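Sulfate transporter sulfate transporter family protein (Wolinella succinogenes, PDB 4DGF) probably transports sulfate or related anions across the membrane as a SulP-family protein, of which this chain is the cytoplasmic STAS domain. Local coordinates at residues 52-63 / 85-96. Sequence-based numbering, arbitrary orientation.
Sequences PKVFILRMRRVP and TILLLSGVSDRL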
ATOM      1  N   PRO A  52       8.721  -3.176   9.420  1.00 22.97           N
ATOM      2  CA  PRO A  52       8.291  -1.784   9.434  1.00 21.28           C
ATOM      3  C   PRO A  52       7.057  -1.599  10.364  1.00 20.47           C
ATOM      4  O   PRO A  52       6.235  -2.470  10.493  1.00 21.00           O
ATOM      5  CB  PRO A  52       7.937  -1.499   7.964  1.00 24.00           C
ATOM      6  CG  PRO A  52       7.833  -2.830   7.296  1.00 22.15           C
ATOM      7  CD  PRO A  52       8.779  -3.735   8.053  1.00 22.51           C
ATOM      8  N   LYS A  53       6.916  -0.417  10.958  1.00 19.40           N
ATOM      9  CA  LYS A  53       5.737  -0.105  11.738  1.00 18.95           C
ATOM     10  C   LYS A  53       4.578   0.177  10.773  1.00 15.72           C
ATOM     11  O   LYS A  53       3.378  -0.056  11.116  1.00 17.03           O
ATOM     12  CB  LYS A  53       6.001   1.160  12.558  1.00 23.69           C
ATOM     13  CG  LYS A  53       7.218   1.073  13.494  1.00 30.40           C
ATOM     14  CD  LYS A  53       7.352   2.389  14.243  1.00 32.60           C
ATOM     15  CE  LYS A  53       8.719   2.560  14.905  1.00 37.63           C
ATOM     16  NZ  LYS A  53       8.901   1.496  15.929  1.00 37.27           N
ATOM     17  N   VAL A  54       4.954   0.784   9.626  1.00 13.87           N
ATOM     18  CA  VAL A  54       3.921   1.253   8.611  1.00 12.13           C
ATOM     19  C   VAL A  54       4.465   0.852   7.245  1.00 12.00           C
ATOM     20  O   VAL A  54       5.665   1.023   7.004  1.00 13.17           O
ATOM     21  CB  VAL A  54       3.718   2.758   8.622  1.00 12.35           C
ATOM     22  CG1 VAL A  54       2.637   3.223   7.647  1.00 12.64           C
ATOM     23  CG2 VAL A  54       3.356   3.301  10.042  1.00 13.13           C
ATOM     24  N   PHE A  55       3.574   0.340   6.367  1.00 11.23           N
ATOM     25  CA  PHE A  55       3.949  -0.041   5.054  1.00 10.72           C
ATOM     26  C   PHE A  55       3.015   0.711   4.133  1.00 11.60           C
ATOM     27  O   PHE A  55       1.770   0.535   4.261  1.00 12.13           O
ATOM     28  CB  PHE A  55       3.810  -1.604   4.872  1.00 12.08           C
ATOM     29  CG  PHE A  55       4.402  -2.151   3.660  1.00 13.21           C
ATOM     30  CD1 PHE A  55       5.608  -2.860   3.731  1.00 12.89           C
ATOM     31  CD2 PHE A  55       3.788  -1.898   2.423  1.00 14.32           C
ATOM     32  CE1 PHE A  55       6.261  -3.276   2.519  1.00 14.65           C
ATOM     33  CE2 PHE A  55       4.363  -2.437   1.235  1.00 16.33           C
ATOM     34  CZ  PHE A  55       5.607  -3.128   1.324  1.00 15.77           C
ATOM     35  N   ILE A  56       3.599   1.454   3.179  0.60 10.67           N
ATOM     36  CA  ILE A  56       2.784   2.211   2.237  0.60 10.12           C
ATOM     37  C   ILE A  56       2.900   1.516   0.903  0.60 10.62           C
ATOM     38  O   ILE A  56       3.985   1.380   0.331  0.60 10.00           O
ATOM     39  CB  ILE A  56       3.237   3.688   2.137  0.60 10.18           C
ATOM     40  CG1 ILE A  56       3.252   4.315   3.527  0.60 10.41           C
ATOM     41  CG2 ILE A  56       2.312   4.453   1.115  0.60  9.45           C
ATOM     42  CD1 ILE A  56       3.610   5.769   3.586  0.60 11.08           C
ATOM     43  N   LEU A  57       1.746   1.135   0.355  1.00  9.82           N
ATOM     44  CA  LEU A  57       1.762   0.602  -0.984  1.00 10.16           C
ATOM     45  C   LEU A  57       1.309   1.731  -1.913  1.00  9.90           C
ATOM     46  O   LEU A  57       0.124   2.250  -1.748  1.00  9.58           O
ATOM     47  CB  LEU A  57       0.729  -0.534  -0.983  1.00 12.43           C
ATOM     48  CG  LEU A  57       0.856  -1.450  -2.112  1.00 15.95           C
ATOM     49  CD1 LEU A  57       2.152  -2.271  -2.120  1.00 18.62           C
ATOM     50  CD2 LEU A  57      -0.294  -2.475  -1.982  1.00 16.36           C
ATOM     51  N   ARG A  58       2.237   2.205  -2.745  1.00  9.52           N
ATOM     52  CA  ARG A  58       1.969   3.260  -3.650  1.00 10.34           C
ATOM     53  C   ARG A  58       1.276   2.770  -4.895  1.00  9.70           C
ATOM     54  O   ARG A  58       1.905   1.994  -5.703  1.00  8.89           O
ATOM     55  CB  ARG A  58       3.270   4.062  -4.094  1.00 10.60           C
ATOM     56  CG  ARG A  58       3.852   4.762  -2.860  1.00 11.35           C
ATOM     57  CD  ARG A  58       4.874   5.815  -3.242  1.00 12.02           C
ATOM     58  NE  ARG A  58       4.226   6.925  -3.987  1.00 12.62           N
ATOM     59  CZ  ARG A  58       4.836   7.994  -4.478  1.00 13.83           C
ATOM     60  NH1 ARG A  58       6.164   8.208  -4.286  1.00 14.40           N
ATOM     61  NH2 ARG A  58       4.086   8.914  -5.061  1.00 14.37           N
HETATM   62  N   MSE A  59       0.105   3.334  -5.153  0.50  9.17           N
HETATM   63  CA  MSE A  59      -0.767   2.751  -6.194  0.50  9.46           C
HETATM   64  C   MSE A  59      -1.117   3.804  -7.221  0.50 10.41           C
HETATM   65  O   MSE A  59      -2.106   3.655  -7.936  0.50 11.04           O
HETATM   66  CB  MSE A  59      -2.023   2.125  -5.508  0.50  8.55           C
HETATM   67  CG  MSE A  59      -1.650   1.046  -4.468  0.50  7.31           C
HETATM   68 SE   MSE A  59      -3.241   0.078  -3.884  0.48  6.13          SE
HETATM   69  CE  MSE A  59      -3.250  -1.303  -5.346  0.50  6.35           C
ATOM     70  N   ARG A  60      -0.340   4.879  -7.324  1.00 11.73           N
ATOM     71  CA  ARG A  60      -0.673   5.911  -8.369  1.00 12.91           C
ATOM     72  C   ARG A  60      -0.600   5.443  -9.803  1.00 13.50           C
ATOM     73  O   ARG A  60      -1.246   6.059 -10.701  1.00 15.67           O
ATOM     74  CB  ARG A  60       0.269   7.160  -8.249  1.00 13.21           C
ATOM     75  CG  ARG A  60       1.755   6.746  -8.392  1.00 14.95           C
ATOM     76  CD  ARG A  60       2.598   8.052  -8.195  1.00 15.75           C
ATOM     77  NE  ARG A  60       4.017   7.712  -8.201  1.00 17.28           N
ATOM     78  CZ  ARG A  60       5.003   8.576  -8.482  1.00 22.02           C
ATOM     79  NH1 ARG A  60       4.701   9.832  -8.818  1.00 20.67           N
ATOM     80  NH2 ARG A  60       6.284   8.185  -8.440  1.00 24.30           N
ATOM     81  N   ARG A  61       0.140   4.360 -10.038  1.00 14.00           N
ATOM     82  CA  ARG A  61       0.303   3.772 -11.400  1.00 15.13           C
ATOM     83  C   ARG A  61      -0.684   2.635 -11.630  1.00 14.72           C
ATOM     84  O   ARG A  61      -0.581   1.916 -12.665  1.00 14.67           O
ATOM     85  CB  ARG A  61       1.694   3.148 -11.582  1.00 16.39           C
ATOM     86  CG  ARG A  61       2.781   4.163 -11.288  1.00 20.23           C
ATOM     87  CD  ARG A  61       4.146   3.630 -11.684  1.00 22.36           C
ATOM     88  NE  ARG A  61       5.244   4.378 -11.033  1.00 26.33           N
ATOM     89  CZ  ARG A  61       6.539   4.157 -11.294  1.00 33.71           C
ATOM     90  NH1 ARG A  61       6.899   3.319 -12.287  1.00 38.74           N
ATOM     91  NH2 ARG A  61       7.509   4.810 -10.630  1.00 37.32           N
ATOM     92  N   VAL A  62      -1.624   2.463 -10.726  1.00 14.19           N
ATOM     93  CA  VAL A  62      -2.432   1.231 -10.793  1.00 12.90           C
ATOM     94  C   VAL A  62      -3.885   1.695 -11.077  1.00 13.50           C
ATOM     95  O   VAL A  62      -4.613   2.100 -10.134  1.00 13.91           O
ATOM     96  CB  VAL A  62      -2.414   0.553  -9.465  1.00 12.94           C
ATOM     97  CG1 VAL A  62      -3.147  -0.770  -9.608  1.00 13.25           C
ATOM     98  CG2 VAL A  62      -0.990   0.234  -9.039  1.00 13.32           C
ATOM     99  N   PRO A  63      -4.329   1.575 -12.347  1.00 13.59           N
ATOM    100  CA  PRO A  63      -5.744   1.795 -12.540  1.00 14.02           C
ATOM    101  C   PRO A  63      -6.697   0.629 -12.399  1.00 13.94           C
ATOM    102  O   PRO A  63      -7.959   0.872 -12.306  1.00 15.50           O
ATOM    103  CB  PRO A  63      -5.821   2.361 -13.979  1.00 15.38           C
ATOM    104  CG  PRO A  63      -4.613   1.777 -14.679  1.00 14.84           C
ATOM    105  CD  PRO A  63      -3.598   1.332 -13.617  1.00 13.77           C
ATOM    106  N   THR A  85       2.202  -4.748  11.508  1.00 16.95           N
ATOM    107  CA  THR A  85       2.494  -3.652  10.583  1.00 16.51           C
ATOM    108  C   THR A  85       1.204  -3.010  10.121  1.00 15.76           C
ATOM    109  O   THR A  85       0.296  -3.736   9.749  1.00 17.32           O
ATOM    110  CB  THR A  85       3.216  -4.206   9.312  1.00 17.84           C
ATOM    111  OG1 THR A  85       4.490  -4.764   9.743  1.00 19.41           O
ATOM    112  CG2 THR A  85       3.472  -3.059   8.282  1.00 17.78           C
ATOM    113  N   ILE A  86       1.156  -1.678  10.075  1.00 14.47           N
ATOM    114  CA  ILE A  86      -0.039  -1.012   9.561  1.00 13.66           C
ATOM    115  C   ILE A  86       0.145  -0.782   8.025  1.00 12.50           C
ATOM    116  O   ILE A  86       1.028  -0.050   7.622  1.00 12.53           O
ATOM    117  CB  ILE A  86      -0.250   0.331  10.292  1.00 15.92           C
ATOM    118  CG1 ILE A  86      -0.576   0.043  11.775  1.00 18.03           C
ATOM    119  CG2 ILE A  86      -1.405   1.073   9.610  1.00 14.25           C
ATOM    120  CD1 ILE A  86      -0.532   1.253  12.725  1.00 21.73           C
ATOM    121  N   LEU A  87      -0.757  -1.333   7.229  0.50 12.04           N
ATOM    122  CA  LEU A  87      -0.787  -1.100   5.780  0.50 11.82           C
ATOM    123  C   LEU A  87      -1.601   0.172   5.453  0.50 11.77           C
ATOM    124  O   LEU A  87      -2.699   0.329   5.949  0.50 11.85           O
ATOM    125  CB  LEU A  87      -1.436  -2.322   5.101  0.50 11.81           C
ATOM    126  CG  LEU A  87      -1.404  -2.335   3.570  0.50 11.11           C
ATOM    127  CD1 LEU A  87       0.025  -2.183   3.044  0.50 11.08           C
ATOM    128  CD2 LEU A  87      -2.068  -3.619   2.991  0.50 11.06           C
ATOM    129  N   LEU A  88      -1.010   1.063   4.645  1.00 11.96           N
ATOM    130  CA  LEU A  88      -1.686   2.235   4.050  1.00 11.14           C
ATOM    131  C   LEU A  88      -1.606   2.058   2.479  1.00 11.91           C
ATOM    132  O   LEU A  88      -0.653   1.528   1.940  1.00 10.26           O
ATOM    133  CB  LEU A  88      -1.022   3.555   4.409  1.00 12.53           C
ATOM    134  CG  LEU A  88      -0.802   3.764   5.944  1.00 12.43           C
ATOM    135  CD1 LEU A  88      -0.106   5.102   6.196  1.00 11.48           C
ATOM    136  CD2 LEU A  88      -2.133   3.687   6.742  1.00 11.62           C
ATOM    137  N   LEU A  89      -2.653   2.482   1.825  1.00 10.76           N
ATOM    138  CA  LEU A  89      -2.562   2.632   0.339  1.00  9.93           C
ATOM    139  C   LEU A  89      -2.517   4.082  -0.009  1.00 10.81           C
ATOM    140  O   LEU A  89      -3.271   4.864   0.578  1.00 12.32           O
ATOM    141  CB  LEU A  89      -3.806   2.042  -0.361  1.00 10.09           C
ATOM    142  CG  LEU A  89      -4.292   0.769   0.245  1.00 11.94           C
ATOM    143  CD1 LEU A  89      -5.545   0.428  -0.585  1.00 14.35           C
ATOM    144  CD2 LEU A  89      -3.225  -0.341   0.081  1.00 13.91           C
ATOM    145  N   SER A  90      -1.647   4.496  -0.936  0.50 10.43           N
ATOM    146  CA  SER A  90      -1.663   5.887  -1.365  0.50 11.21           C
ATOM    147  C   SER A  90      -1.883   5.875  -2.870  0.50 11.32           C
ATOM    148  O   SER A  90      -1.684   4.823  -3.542  0.50 10.61           O
ATOM    149  CB  SER A  90      -0.354   6.622  -1.058  0.50 10.23           C
ATOM    150  OG  SER A  90       0.749   6.077  -1.747  0.50 10.01           O
ATOM    151  N   GLY A  91      -2.222   7.054  -3.375  1.00 11.62           N
ATOM    152  CA  GLY A  91      -2.378   7.298  -4.820  1.00 12.72           C
ATOM    153  C   GLY A  91      -3.545   6.481  -5.409  1.00 11.77           C
ATOM    154  O   GLY A  91      -3.524   6.136  -6.589  1.00 11.11           O
ATOM    155  N   VAL A  92      -4.521   6.232  -4.569  1.00 11.91           N
ATOM    156  CA  VAL A  92      -5.667   5.383  -5.047  1.00 12.59           C
ATOM    157  C   VAL A  92      -6.653   6.277  -5.842  1.00 12.91           C
ATOM    158  O   VAL A  92      -7.271   7.223  -5.294  1.00 14.20           O
ATOM    159  CB  VAL A  92      -6.393   4.703  -3.888  1.00 12.28           C
ATOM    160  CG1 VAL A  92      -7.637   3.974  -4.374  1.00 12.16           C
ATOM    161  CG2 VAL A  92      -5.486   3.732  -3.148  1.00 11.93           C
ATOM    162  N   SER A  93      -6.779   5.991  -7.137  1.00 13.98           N
ATOM    163  CA  SER A  93      -7.667   6.805  -8.006  1.00 14.29           C
ATOM    164  C   SER A  93      -9.144   6.403  -7.673  1.00 14.71           C
ATOM    165  O   SER A  93      -9.413   5.415  -7.064  1.00 13.33           O
ATOM    166  CB  SER A  93      -7.435   6.467  -9.474  1.00 15.23           C
ATOM    167  OG  SER A  93      -7.761   5.087  -9.694  1.00 14.87           O
ATOM    168  N   ASP A  94     -10.082   7.214  -8.124  1.00 15.25           N
ATOM    169  CA  ASP A  94     -11.491   6.842  -7.959  1.00 17.24           C
ATOM    170  C   ASP A  94     -11.882   5.525  -8.635  1.00 16.39           C
ATOM    171  O   ASP A  94     -12.602   4.742  -8.042  1.00 15.97           O
ATOM    172  CB  ASP A  94     -12.336   7.995  -8.527  1.00 19.54           C
ATOM    173  CG  ASP A  94     -12.400   9.186  -7.601  1.00 24.77           C
ATOM    174  OD1 ASP A  94     -11.893   9.129  -6.450  1.00 28.30           O
ATOM    175  OD2 ASP A  94     -12.978  10.228  -8.045  1.00 32.31           O
ATOM    176  N   ARG A  95     -11.256   5.178  -9.769  1.00 16.71           N
ATOM    177  CA  ARG A  95     -11.583   3.911 -10.397  1.00 18.01           C
ATOM    178  C   ARG A  95     -11.000   2.751  -9.593  1.00 16.15           C
ATOM    179  O   ARG A  95     -11.698   1.772  -9.274  1.00 14.78           O
ATOM    180  CB  ARG A  95     -11.072   3.908 -11.813  1.00 19.53           C
ATOM    181  CG  ARG A  95     -11.268   2.509 -12.350  1.00 22.46           C
ATOM    182  CD  ARG A  95     -10.667   2.451 -13.710  1.00 26.85           C
ATOM    183  NE  ARG A  95     -11.032   1.099 -14.136  1.00 26.79           N
ATOM    184  CZ  ARG A  95     -10.978   0.660 -15.378  1.00 32.12           C
ATOM    185  NH1 ARG A  95     -10.514   1.459 -16.335  1.00 33.30           N
ATOM    186  NH2 ARG A  95     -11.299  -0.613 -15.610  1.00 27.20           N
ATOM    187  N   LEU A  96      -9.746   2.899  -9.147  1.00 14.02           N
ATOM    188  CA  LEU A  96      -9.237   1.800  -8.278  1.00 13.11           C
ATOM    189  C   LEU A  96     -10.035   1.591  -6.992  1.00 11.85           C
ATOM    190  O   LEU A  96     -10.275   0.429  -6.541  1.00 12.55           O
ATOM    191  CB  LEU A  96      -7.743   2.034  -7.993  1.00 12.56           C
ATOM    192  CG  LEU A  96      -7.143   0.932  -7.118  1.00 11.43           C
ATOM    193  CD1 LEU A  96      -7.162  -0.398  -7.862  1.00 12.71           C
ATOM    194  CD2 LEU A  96      -5.656   1.288  -6.965  1.00 12.39           C
TER
HETATM  195  O   HOH W   1      -4.878   4.291  -8.501  1.00 12.23           O
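In one of its two conformers, selenomethionine Met59 sets its SE against both methyls of Leu89, 4.0 Å from CD1 and CD2 alike, and bends at chi3 (87°) to carry CE to within 3.9 Å of Leu96 CD2. Its chain crosses that of Leu96 at about a right angle, joining the strand ends to the first turn of helix 94-103. The same Leu96 methyl also packs against Val62, touching backbone O and side chain.

On the sheet face of Phe55, Leu57, Leu87 and Leu89, Phe55 and Leu87 run side by side, with Leu87 CD1 3.8 Å from Phe55 CD2; Phe76 of helix 67-83 meets the ring edge-to-face. Thr85 ends the row. With OG1 beside its own backbone N (chi1 -63°), it donates to Pro52 O in the carbonyl plane, and its CG2 rests against Phe55 CB.

On the other face (Val54, Ile56, Leu88 and Ser90), Val54 CG1 meets Leu88 CD1 at 3.6 Å. Ser90 places OG near Ile56 CG2 and the aliphatic start of Arg58, whose guanidinium is bound elsewhere, by Thr15 and the backbone of Asp13. Helix 118-130 packs on this side.

Between the faces, strands 54-58 and 86-90 run parallel, their axes 4.7 Å apart with a modest twist. The backbone ladder starts with Ile86 N to Lys53 O and closes with the more bent Met59 N to Ser90 O bond (141°). Beyond it, one water lies 2.9 Å from Met59 O and 2.7 Å from Val62 O and accepts from Ser93 N, linking the two loops; Ser93 OG N-caps the helix by accepting from Leu96 N. Two neighbouring parallel strands joined through helix 67-83 form a beta-alpha-beta crossover, here within the helix-flanked sheet of a STAS domain.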